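Vivid PAS protein VVD (Neurospora crassa, PDB 3D72) is a blue-light photoreceptor of the LOV branch of the PAS family that binds FAD and, on light activation, forms a rapidly exchanging dimer. Local coordinates at residues G8-M13 against Y140-G145; V115-K118 against Q122-V125; A56-Y59 against S64-E67; Q18-P23 against G30-S35. The protein carries 1 engineered substitution. All blocks are in the same frame, centred on the assembly; numbering follows the deposited sequence.

Interaction 1: residues G8-M13 against Y140-G145; sequences GGYDIM and YRYSMG. With FAD (flavin-adenine dinucleotide), chain C.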
# COMPACT_ATOMS: atom_id res chain seq x y z
N GLY A 8 -4.53 -10.26 -16.30
CA GLY A 8 -4.20 -10.47 -14.89
C GLY A 8 -4.47 -9.18 -14.16
O GLY A 8 -4.65 -9.17 -12.94
N GLY A 9 -4.51 -8.06 -14.90
CA GLY A 9 -4.80 -6.79 -14.28
C GLY A 9 -3.58 -6.04 -13.78
O GLY A 9 -2.45 -6.47 -14.00
N TYR A 10 -3.81 -4.96 -13.05
CA TYR A 10 -2.70 -4.16 -12.54
C TYR A 10 -2.43 -4.22 -11.05
O TYR A 10 -3.35 -4.38 -10.26
CB TYR A 10 -2.89 -2.71 -12.97
CG TYR A 10 -2.90 -2.56 -14.47
CD1 TYR A 10 -4.07 -2.72 -15.20
CD2 TYR A 10 -1.71 -2.37 -15.17
CE1 TYR A 10 -4.06 -2.69 -16.60
CE2 TYR A 10 -1.68 -2.35 -16.57
CZ TYR A 10 -2.86 -2.52 -17.27
OH TYR A 10 -2.83 -2.53 -18.65
N ASP A 11 -1.16 -4.08 -10.68
CA ASP A 11 -0.75 -4.11 -9.27
C ASP A 11 -1.01 -2.77 -8.59
O ASP A 11 -0.08 -2.13 -8.09
CB ASP A 11 0.73 -4.46 -9.14
CG ASP A 11 1.12 -4.84 -7.72
OD1 ASP A 11 0.22 -4.90 -6.85
OD2 ASP A 11 2.32 -5.09 -7.48
N ILE A 12 -2.28 -2.37 -8.55
CA ILE A 12 -2.65 -1.10 -7.94
C ILE A 12 -2.21 -1.02 -6.48
O ILE A 12 -1.70 0.02 -6.05
CB ILE A 12 -4.17 -0.86 -8.04
CG1 ILE A 12 -4.60 -0.88 -9.51
CG2 ILE A 12 -4.54 0.47 -7.38
CD1 ILE A 12 -3.84 0.09 -10.41
N MET A 13 -2.39 -2.09 -5.71
CA MET A 13 -1.96 -2.05 -4.30
C MET A 13 -0.46 -1.86 -4.17
O MET A 13 0.01 -1.03 -3.37
CB MET A 13 -2.38 -3.32 -3.56
CG MET A 13 -3.87 -3.45 -3.40
SD MET A 13 -4.30 -4.68 -2.14
CE MET A 13 -4.11 -6.16 -3.05
N TYR A 140 10.17 3.72 -14.84
CA TYR A 140 8.83 4.32 -14.86
C TYR A 140 8.05 3.81 -16.06
O TYR A 140 8.48 3.96 -17.21
CB TYR A 140 8.93 5.84 -14.90
CG TYR A 140 9.37 6.44 -13.57
CD1 TYR A 140 8.66 6.17 -12.40
CD2 TYR A 140 10.47 7.28 -13.50
CE1 TYR A 140 9.04 6.73 -11.19
CE2 TYR A 140 10.86 7.84 -12.28
CZ TYR A 140 10.14 7.56 -11.13
OH TYR A 140 10.52 8.11 -9.93
N ARG A 141 6.89 3.20 -15.79
CA ARG A 141 6.05 2.64 -16.85
C ARG A 141 4.63 3.21 -16.82
O ARG A 141 3.99 3.39 -17.86
CB ARG A 141 6.00 1.11 -16.69
CG ARG A 141 4.95 0.37 -17.54
CD ARG A 141 5.21 0.54 -19.02
NE ARG A 141 4.14 -0.02 -19.84
CZ ARG A 141 4.05 -1.29 -20.23
NH1 ARG A 141 3.01 -1.68 -20.96
NH2 ARG A 141 4.99 -2.17 -19.90
N TYR A 142 4.15 3.51 -15.62
CA TYR A 142 2.80 4.04 -15.47
C TYR A 142 2.78 5.35 -14.72
O TYR A 142 3.79 5.79 -14.18
CB TYR A 142 1.93 3.06 -14.68
CG TYR A 142 1.85 1.68 -15.27
CD1 TYR A 142 2.55 0.62 -14.71
CD2 TYR A 142 1.08 1.45 -16.40
CE1 TYR A 142 2.48 -0.66 -15.28
CE2 TYR A 142 1.01 0.18 -16.98
CZ TYR A 142 1.71 -0.86 -16.41
OH TYR A 142 1.67 -2.10 -17.00
N SER A 143 1.61 5.96 -14.69
CA SER A 143 1.42 7.18 -13.92
C SER A 143 0.13 6.95 -13.16
O SER A 143 -0.86 6.51 -13.75
CB SER A 143 1.26 8.41 -14.82
OG SER A 143 1.04 9.57 -14.02
N MET A 144 0.14 7.21 -11.85
CA MET A 144 -1.07 7.05 -11.06
C MET A 144 -1.62 8.44 -10.76
O MET A 144 -0.89 9.32 -10.29
CB MET A 144 -0.80 6.32 -9.74
CG MET A 144 -2.09 6.08 -8.91
SD MET A 144 -2.00 4.83 -7.58
CE MET A 144 -1.73 3.30 -8.58
N GLY A 145 -2.89 8.63 -11.09
CA GLY A 145 -3.53 9.91 -10.84
C GLY A 145 -4.57 9.80 -9.75
O GLY A 145 -5.28 8.81 -9.65
PA FAD C . -1.78 19.13 -25.14
O1A FAD C . -2.95 18.50 -25.81
O2A FAD C . -0.50 19.18 -25.89
O5B FAD C . -2.21 20.58 -24.68
C5B FAD C . -1.32 21.51 -24.01
C4B FAD C . -2.01 22.87 -23.98
O4B FAD C . -1.09 23.79 -23.38
C3B FAD C . -2.40 23.44 -25.36
O3B FAD C . -3.75 23.81 -25.48
C2B FAD C . -1.45 24.60 -25.60
O2B FAD C . -1.96 25.74 -26.25
C1B FAD C . -0.84 24.91 -24.23
N9A FAD C . 0.60 25.10 -24.24
C8A FAD C . 1.56 24.20 -24.63
N7A FAD C . 2.78 24.66 -24.54
C5A FAD C . 2.62 25.96 -24.10
C6A FAD C . 3.57 26.99 -23.79
N6A FAD C . 4.89 26.81 -23.95
N1A FAD C . 3.10 28.19 -23.35
C2A FAD C . 1.76 28.35 -23.21
N3A FAD C . 0.77 27.45 -23.45
C4A FAD C . 1.31 26.24 -23.91
N1 FAD C . -6.54 15.59 -16.99
C2 FAD C . -7.75 16.02 -16.54
O2 FAD C . -8.31 17.03 -17.01
N3 FAD C . -8.39 15.33 -15.51
C4 FAD C . -7.90 14.18 -14.88
O4 FAD C . -8.54 13.64 -13.96
C4X FAD C . -6.63 13.75 -15.34
N5 FAD C . -6.07 12.59 -14.77
C5X FAD C . -4.84 12.18 -15.24
C6 FAD C . -4.24 11.01 -14.68
C7 FAD C . -3.04 10.52 -15.13
C7M FAD C . -2.48 9.27 -14.44
C8 FAD C . -2.36 11.15 -16.20
C8M FAD C . -1.05 10.65 -16.76
C9 FAD C . -2.94 12.34 -16.78
C9A FAD C . -4.16 12.86 -16.33
N10 FAD C . -4.77 14.06 -16.88
C10 FAD C . -6.01 14.45 -16.42
C1' FAD C . -4.12 14.87 -17.95
C2' FAD C . -4.29 14.52 -19.41
O2' FAD C . -4.30 13.10 -19.54
C3' FAD C . -3.14 15.21 -20.18
O3' FAD C . -1.89 14.71 -19.69
C4' FAD C . -3.15 16.77 -20.01
O4' FAD C . -4.32 17.30 -20.61
C5' FAD C . -1.91 17.45 -20.62
O5' FAD C . -1.43 16.74 -21.78
P FAD C . -2.06 16.93 -23.22
O1P FAD C . -1.59 15.80 -24.02
O2P FAD C . -3.53 17.10 -23.14
O3P FAD C . -1.44 18.28 -23.84
O HOH W 1 -0.44 -1.91 -19.57

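Interaction 2: residues V115-K118 against Q122-V125; sequences VNFK and QRFV. With FAD (flavin-adenine dinucleotide), chain C.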
# COMPACT_ATOMS: atom_id res chain seq x y z
N VAL A 115 -10.22 22.51 -14.44
CA VAL A 115 -11.65 22.47 -14.66
C VAL A 115 -11.97 21.21 -15.46
O VAL A 115 -11.36 20.97 -16.50
CB VAL A 115 -12.14 23.71 -15.43
CG1 VAL A 115 -13.60 23.54 -15.81
CG2 VAL A 115 -11.96 24.95 -14.57
N ASN A 116 -12.90 20.41 -14.95
CA ASN A 116 -13.33 19.18 -15.59
C ASN A 116 -14.86 19.13 -15.64
O ASN A 116 -15.55 19.94 -15.01
CB ASN A 116 -12.82 17.94 -14.83
CG ASN A 116 -11.38 17.55 -15.19
OD1 ASN A 116 -10.87 16.54 -14.70
ND2 ASN A 116 -10.73 18.34 -16.04
N PHE A 117 -15.38 18.17 -16.39
CA PHE A 117 -16.83 18.03 -16.53
C PHE A 117 -17.25 16.58 -16.40
O PHE A 117 -16.62 15.69 -16.96
CB PHE A 117 -17.27 18.57 -17.90
CG PHE A 117 -16.93 20.01 -18.12
CD1 PHE A 117 -17.83 21.01 -17.77
CD2 PHE A 117 -15.70 20.36 -18.66
CE1 PHE A 117 -17.49 22.35 -17.93
CE2 PHE A 117 -15.35 21.70 -18.82
CZ PHE A 117 -16.26 22.70 -18.46
N LYS A 118 -18.32 16.36 -15.65
CA LYS A 118 -18.84 15.02 -15.45
C LYS A 118 -19.59 14.66 -16.73
O LYS A 118 -19.82 15.51 -17.59
CB LYS A 118 -19.77 15.00 -14.23
CG LYS A 118 -19.10 15.51 -12.96
CD LYS A 118 -19.97 15.25 -11.75
CE LYS A 118 -19.29 15.69 -10.46
NZ LYS A 118 -20.08 15.29 -9.27
N GLN A 122 -21.84 18.45 -15.84
CA GLN A 122 -21.63 19.27 -14.66
C GLN A 122 -20.17 19.68 -14.49
O GLN A 122 -19.29 18.83 -14.40
CB GLN A 122 -22.10 18.54 -13.40
CG GLN A 122 -21.73 19.27 -12.11
CD GLN A 122 -21.84 18.39 -10.88
OE1 GLN A 122 -21.18 18.62 -9.87
NE2 GLN A 122 -22.70 17.38 -10.95
N ARG A 123 -19.94 20.98 -14.42
CA ARG A 123 -18.60 21.52 -14.26
C ARG A 123 -18.12 21.41 -12.82
O ARG A 123 -18.88 21.64 -11.87
CB ARG A 123 -18.59 23.00 -14.66
CG ARG A 123 -17.30 23.74 -14.31
CD ARG A 123 -17.45 25.23 -14.58
NE ARG A 123 -16.29 26.01 -14.13
CZ ARG A 123 -15.49 26.68 -14.94
NH1 ARG A 123 -15.71 26.68 -16.25
NH2 ARG A 123 -14.46 27.36 -14.46
N PHE A 124 -16.86 21.04 -12.65
CA PHE A 124 -16.27 20.96 -11.32
C PHE A 124 -14.77 21.21 -11.39
O PHE A 124 -14.17 21.13 -12.46
CB PHE A 124 -16.56 19.60 -10.65
CG PHE A 124 -15.81 18.43 -11.24
CD1 PHE A 124 -16.28 17.78 -12.37
CD2 PHE A 124 -14.65 17.95 -10.62
CE1 PHE A 124 -15.61 16.66 -12.88
CE2 PHE A 124 -13.98 16.84 -11.12
CZ PHE A 124 -14.46 16.19 -12.25
N VAL A 125 -14.19 21.57 -10.25
CA VAL A 125 -12.76 21.81 -10.18
C VAL A 125 -12.16 20.53 -9.62
O VAL A 125 -12.50 20.10 -8.52
CB VAL A 125 -12.41 22.99 -9.26
CG1 VAL A 125 -10.91 23.26 -9.30
CG2 VAL A 125 -13.19 24.23 -9.70
PA FAD C . -1.78 19.13 -25.14
O1A FAD C . -2.95 18.50 -25.81
O2A FAD C . -0.50 19.18 -25.89
O5B FAD C . -2.21 20.58 -24.68
C5B FAD C . -1.32 21.51 -24.01
C4B FAD C . -2.01 22.87 -23.98
O4B FAD C . -1.09 23.79 -23.38
C3B FAD C . -2.40 23.44 -25.36
O3B FAD C . -3.75 23.81 -25.48
C2B FAD C . -1.45 24.60 -25.60
O2B FAD C . -1.96 25.74 -26.25
C1B FAD C . -0.84 24.91 -24.23
N9A FAD C . 0.60 25.10 -24.24
C8A FAD C . 1.56 24.20 -24.63
N7A FAD C . 2.78 24.66 -24.54
C5A FAD C . 2.62 25.96 -24.10
C6A FAD C . 3.57 26.99 -23.79
N6A FAD C . 4.89 26.81 -23.95
N1A FAD C . 3.10 28.19 -23.35
C2A FAD C . 1.76 28.35 -23.21
N3A FAD C . 0.77 27.45 -23.45
C4A FAD C . 1.31 26.24 -23.91
N1 FAD C . -6.54 15.59 -16.99
C2 FAD C . -7.75 16.02 -16.54
O2 FAD C . -8.31 17.03 -17.01
N3 FAD C . -8.39 15.33 -15.51
C4 FAD C . -7.90 14.18 -14.88
O4 FAD C . -8.54 13.64 -13.96
C4X FAD C . -6.63 13.75 -15.34
N5 FAD C . -6.07 12.59 -14.77
C5X FAD C . -4.84 12.18 -15.24
C6 FAD C . -4.24 11.01 -14.68
C7 FAD C . -3.04 10.52 -15.13
C7M FAD C . -2.48 9.27 -14.44
C8 FAD C . -2.36 11.15 -16.20
C8M FAD C . -1.05 10.65 -16.76
C9 FAD C . -2.94 12.34 -16.78
C9A FAD C . -4.16 12.86 -16.33
N10 FAD C . -4.77 14.06 -16.88
C10 FAD C . -6.01 14.45 -16.42
C1' FAD C . -4.12 14.87 -17.95
C2' FAD C . -4.29 14.52 -19.41
O2' FAD C . -4.30 13.10 -19.54
C3' FAD C . -3.14 15.21 -20.18
O3' FAD C . -1.89 14.71 -19.69
C4' FAD C . -3.15 16.77 -20.01
O4' FAD C . -4.32 17.30 -20.61
C5' FAD C . -1.91 17.45 -20.62
O5' FAD C . -1.43 16.74 -21.78
P FAD C . -2.06 16.93 -23.22
O1P FAD C . -1.59 15.80 -24.02
O2P FAD C . -3.53 17.10 -23.14
O3P FAD C . -1.44 18.28 -23.84

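Interaction 3: residues A56-Y59 against S64-E67; sequences AFLY and SNAE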
# COMPACT_ATOMS: atom_id res chain seq x y z
N ALA A 56 -14.39 4.81 -7.42
CA ALA A 56 -14.63 6.17 -6.94
C ALA A 56 -14.43 7.20 -8.05
O ALA A 56 -15.10 8.25 -8.06
CB ALA A 56 -13.71 6.49 -5.76
N PHE A 57 -13.51 6.93 -8.97
CA PHE A 57 -13.27 7.83 -10.10
C PHE A 57 -14.47 7.77 -11.04
O PHE A 57 -14.92 8.79 -11.55
CB PHE A 57 -12.01 7.40 -10.87
CG PHE A 57 -11.82 8.11 -12.18
CD1 PHE A 57 -11.20 9.35 -12.23
CD2 PHE A 57 -12.27 7.53 -13.37
CE1 PHE A 57 -11.02 10.01 -13.44
CE2 PHE A 57 -12.10 8.18 -14.59
CZ PHE A 57 -11.47 9.43 -14.63
N LEU A 58 -14.98 6.56 -11.28
CA LEU A 58 -16.13 6.40 -12.16
C LEU A 58 -17.35 7.08 -11.56
O LEU A 58 -18.14 7.72 -12.27
CB LEU A 58 -16.42 4.92 -12.38
CG LEU A 58 -15.27 4.13 -13.02
CD1 LEU A 58 -15.66 2.65 -13.11
CD2 LEU A 58 -14.97 4.70 -14.40
N TYR A 59 -17.50 6.96 -10.25
CA TYR A 59 -18.63 7.57 -9.56
C TYR A 59 -18.53 9.09 -9.63
O TYR A 59 -19.51 9.78 -9.94
CB TYR A 59 -18.66 7.13 -8.10
CG TYR A 59 -19.83 7.70 -7.35
CD1 TYR A 59 -19.68 8.18 -6.05
CD2 TYR A 59 -21.10 7.76 -7.92
CE1 TYR A 59 -20.75 8.69 -5.34
CE2 TYR A 59 -22.18 8.27 -7.23
CZ TYR A 59 -22.00 8.73 -5.93
OH TYR A 59 -23.07 9.23 -5.23
N SER A 64 -18.56 5.31 -17.20
CA SER A 64 -18.39 3.89 -16.88
C SER A 64 -16.99 3.42 -17.28
O SER A 64 -16.26 4.14 -17.96
CB SER A 64 -19.42 3.06 -17.65
OG SER A 64 -19.18 3.17 -19.05
N ASN A 65 -16.62 2.22 -16.85
CA ASN A 65 -15.32 1.66 -17.19
C ASN A 65 -15.15 1.62 -18.71
O ASN A 65 -14.10 2.00 -19.23
CB ASN A 65 -15.17 0.24 -16.64
CG ASN A 65 -14.24 0.16 -15.46
OD1 ASN A 65 -13.09 0.61 -15.52
ND2 ASN A 65 -14.71 -0.42 -14.36
N ALA A 66 -16.19 1.16 -19.40
CA ALA A 66 -16.16 1.06 -20.86
C ALA A 66 -15.93 2.41 -21.53
O ALA A 66 -15.31 2.49 -22.59
CB ALA A 66 -17.46 0.45 -21.36
N GLU A 67 -16.42 3.47 -20.90
CA GLU A 67 -16.28 4.81 -21.45
C GLU A 67 -14.94 5.48 -21.17
O GLU A 67 -14.54 6.38 -21.89
CB GLU A 67 -17.40 5.71 -20.94
CG GLU A 67 -18.77 5.36 -21.49
CD GLU A 67 -19.86 6.24 -20.92
OE1 GLU A 67 -19.91 6.37 -19.67
OE2 GLU A 67 -20.66 6.78 -21.70

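Interaction 4: residues Q18-P23 against G30-S35; sequences QIMNRP and GPVDTS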
# COMPACT_ATOMS: atom_id res chain seq x y z
N GLN A 18 4.18 1.65 -3.18
CA GLN A 18 5.38 2.26 -3.75
C GLN A 18 5.33 3.77 -3.60
O GLN A 18 6.33 4.41 -3.23
CB GLN A 18 5.49 1.88 -5.22
CG GLN A 18 6.65 2.55 -5.94
CD GLN A 18 6.63 2.26 -7.42
OE1 GLN A 18 6.30 1.15 -7.85
NE2 GLN A 18 7.02 3.26 -8.22
N ILE A 19 4.17 4.35 -3.90
CA ILE A 19 4.01 5.80 -3.81
C ILE A 19 4.16 6.29 -2.38
O ILE A 19 4.90 7.24 -2.12
CB ILE A 19 2.64 6.24 -4.38
CG1 ILE A 19 2.65 6.06 -5.90
CG2 ILE A 19 2.36 7.71 -4.01
CD1 ILE A 19 1.31 6.24 -6.57
N MET A 20 3.49 5.64 -1.43
CA MET A 20 3.60 6.07 -0.04
C MET A 20 4.99 5.88 0.56
O MET A 20 5.35 6.53 1.53
CB MET A 20 2.57 5.34 0.83
CG MET A 20 1.14 5.81 0.57
SD MET A 20 -0.05 5.03 1.68
CE MET A 20 -0.40 3.50 0.73
N ASN A 21 5.78 4.98 -0.03
CA ASN A 21 7.13 4.71 0.46
C ASN A 21 8.23 5.42 -0.34
O ASN A 21 9.41 5.27 -0.03
CB ASN A 21 7.41 3.20 0.41
CG ASN A 21 6.81 2.44 1.58
OD1 ASN A 21 7.46 2.24 2.61
ND2 ASN A 21 5.57 2.01 1.43
N ARG A 22 7.86 6.21 -1.35
CA ARG A 22 8.87 6.88 -2.18
C ARG A 22 9.75 7.81 -1.36
O ARG A 22 9.26 8.62 -0.57
CB ARG A 22 8.21 7.59 -3.37
CG ARG A 22 7.37 8.81 -3.07
CD ARG A 22 6.55 9.19 -4.30
NE ARG A 22 5.99 10.53 -4.23
CZ ARG A 22 5.06 10.92 -3.37
NH1 ARG A 22 4.55 10.07 -2.49
NH2 ARG A 22 4.63 12.18 -3.40
N PRO A 23 11.08 7.71 -1.54
CA PRO A 23 12.10 8.50 -0.84
C PRO A 23 12.10 10.02 -0.89
O PRO A 23 12.22 10.66 0.15
CB PRO A 23 13.41 7.92 -1.40
CG PRO A 23 13.03 7.56 -2.79
CD PRO A 23 11.69 6.89 -2.60
N GLY A 30 -0.27 12.12 1.61
CA GLY A 30 -0.85 11.56 2.81
C GLY A 30 -1.21 10.12 2.49
O GLY A 30 -0.97 9.67 1.37
N PRO A 31 -1.78 9.36 3.43
CA PRO A 31 -2.13 7.97 3.11
C PRO A 31 -3.19 7.85 2.02
O PRO A 31 -4.14 8.63 1.97
CB PRO A 31 -2.60 7.41 4.46
CG PRO A 31 -3.08 8.64 5.19
CD PRO A 31 -2.07 9.68 4.84
N VAL A 32 -3.01 6.88 1.13
CA VAL A 32 -3.96 6.64 0.06
C VAL A 32 -4.20 5.14 -0.05
O VAL A 32 -3.34 4.35 0.34
CB VAL A 32 -3.43 7.14 -1.31
CG1 VAL A 32 -3.56 8.66 -1.40
CG2 VAL A 32 -1.98 6.72 -1.50
N ASP A 33 -5.38 4.76 -0.52
CA ASP A 33 -5.70 3.36 -0.71
C ASP A 33 -6.58 3.21 -1.93
O ASP A 33 -6.91 4.20 -2.58
CB ASP A 33 -6.36 2.73 0.54
CG ASP A 33 -7.66 3.41 0.93
OD1 ASP A 33 -8.30 4.04 0.06
OD2 ASP A 33 -8.06 3.28 2.10
N THR A 34 -6.94 1.97 -2.25
CA THR A 34 -7.75 1.70 -3.42
C THR A 34 -9.18 2.21 -3.37
O THR A 34 -9.92 2.08 -4.35
CB THR A 34 -7.80 0.19 -3.71
OG1 THR A 34 -8.46 -0.48 -2.63
CG2 THR A 34 -6.39 -0.37 -3.88
N SER A 35 -9.57 2.81 -2.24
CA SER A 35 -10.92 3.33 -2.06
C SER A 35 -11.10 4.75 -2.60
O SER A 35 -12.22 5.20 -2.82
CB SER A 35 -11.31 3.33 -0.57
OG SER A 35 -10.92 4.52 0.09

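Interaction 1: residues G8-M13 against Y140-G145
The hydroxyl of Y10 is gripped by two partners, the backbone N of A6 and a water 2.6 Å from Y10 OH, and that water lies within a weak 3.3 Å of Y142 OH. The water sits at the rim of the two rings, in a buried contact where the segment leading into helix 12-21 packs on strand 140-146 of the antiparallel PAS sheet. Here the two tyrosines form an offset edge-to-face pair, with planes at 85° and centroids 5.5 Å apart: the edge of Y10 turns toward the face of Y142, and Y142 OH sits in the plane of the Y10 ring, 3.4 Å from Y10 CE2. R141 CG lies over one face of the Y142 ring, offset toward the rim, and R141 NE forms a salt bridge with D42; R141 and Y142 together face V133 in a classic beta bulge. Without the Y142 ring, as with an alanine here, the edge of Y10 is likely to lose its aromatic mate and the water its second hydroxyl. Strand alternation sends the S143 side chain the other way, to the flavin, where S143 OG lies 3.6 Å from FAD C7M. M144 points back to the N-terminal segment. Its chain leaves with CG anti to the backbone N (chi1 -177°) and then bends at chi3, which carries CE to I12, 4.2 Å from I12 CG2 and 4.1 Å from I12 O.

Interaction 2: residues V115-K118 against Q122-V125
N116 and F124 exchange a pair of backbone hydrogen bonds: N116 N reaches F124 O at 2.9 Å and almost dead straight (178°), and F124 N returns to N116 O. Two residues on, K118 N donates to Q122 O, also at 2.9 Å, so the ladder runs on past the last strand pair. The N116 side chain is spent on the flavin. Its OD1 accepts from FAD N3 at 2.9 Å and from N126 ND2, while ND2 gives one bond to FAD O2 and another to V115 O, 2.7 Å away and approached from above the carbonyl plane. With four bonds on one amide, its rotation is well fixed and the pyrimidine end of the ring is read by a matching donor and acceptor. Beneath it, F124 takes a chi1 of 72°, and this brings its ring under N116, whose CB stands over the face in a CH-pi contact 3.9 Å from the centroid. K118 crosses the same ring at about a right angle before running alongside Q122; K118 CE approaches Q122 OE1 at 3.5 Å, and K118 NZ forms a salt bridge with E149. On the face that carries V115, F117 and R123, V115 CG1 rests over the centre of the R123 guanidinium and F117 CE1 touches R123 CB at 3.5 Å. Such an antiparallel hairpin, with an asparagine hydrogen-bonded to the isoalloxazine, is characteristic of the flavin pocket of LOV domains.

Interaction 3: residues A56-Y59 against S64-E67
L58 meets the start of the next helix with both of its methyl groups, and these two touches are the whole of the close packing. CD1 presses on the side-chain amide of N65, 3.4 Å from N65 ND2, the two side chains crossing at about a right angle. CD2 lies instead against the backbone, 3.7 Å from S64 C. With CG anti to its carbonyl carbon (chi1 -60°), L58 directs CG toward the 64-67 segment. The contact is van der Waals only: no hydrogen bond spans the two segments, and the buried surface is a modest 131 Å². Beyond these two touches the 64-67 segment turns to solvent, with A66 exposed, and is braced by its own bonds. The CB of S64 turns away from helix 55-61, and S64 and E67 build a capping box. S64 N donates to E67 OE1 at 3.0 Å, on that oxygen's anti lone pair, while E67 N returns a weak bond to S64 OG at 3.3 Å. The other carboxylate oxygen, E67 OE2, is salt-bridged to K119, so the two oxygens have different partners. Both helices belong to the connection between strand 50-53 and strand 110-117 of the PAS domain. L58 and F57 also reach V68 of helix 65-68, and the ring of F57 continues to L76 and Q147, so helix 55-61 touches both helix 65-68 and the loops holding L76 and Q147.

Interaction 4: residues Q18-P23 against G30-S35
Flat groups flank the meeting of M20 with V32 and P31. The R22 guanidinium has I19 O at its edge and in its plane, NH1 to O 2.9 Å; R22 N reaches the same oxygen from the opposite face of its carbonyl plane. In the other segment, the D33 carboxylate takes S35 OG on the syn side of OD1 (2.7 Å) and S35 N from above its plane, closing an Asx turn. The contact itself is made by M20. Its SD lies 3.9 Å from P31 CA and accepts a straight but weak bond from V32 N, at 3.5 Å and 172°. The chain bends at chi3 (-87°), which folds CE onto V32 O, while CG packs on V32 CG2, the two side chains sliding past each other in opposite directions. Replacing M20 by an alanine would probably open a gap beside V32 and leave V32 N without its sulfur acceptor. V32 O also takes N21 ND2 of the second subunit, and M20 meets M20 of that subunit. A soft, polarisable thioether thus joins the end of helix 12-21 to the following loop by dispersion and one weak bond, rather than by charge, right at the subunit interface.

Overall arrangement
Along the chain, interaction 1 closes a long loop in which the other three are nested in the order 4, 3, 2. Interactions 1 and 4 share helix 12-21; their centres are 12 Å apart, they touch through M144 and I19, and both reach the second subunit. Interactions 1 and 2 reach neighbouring strands of the five-stranded antiparallel sheet, 140-146 and 123-134, but lie on opposite sides of the chain's centre, with centres 25 Å apart. Both meet FAD, at its methyl and pyrimidine ends. Interaction 3, about 15 Å from interaction 2 between centres, touches interaction 4 through A56 and S35. The sheet joins the flavin pocket to the N-terminal helix, which also meets the second subunit.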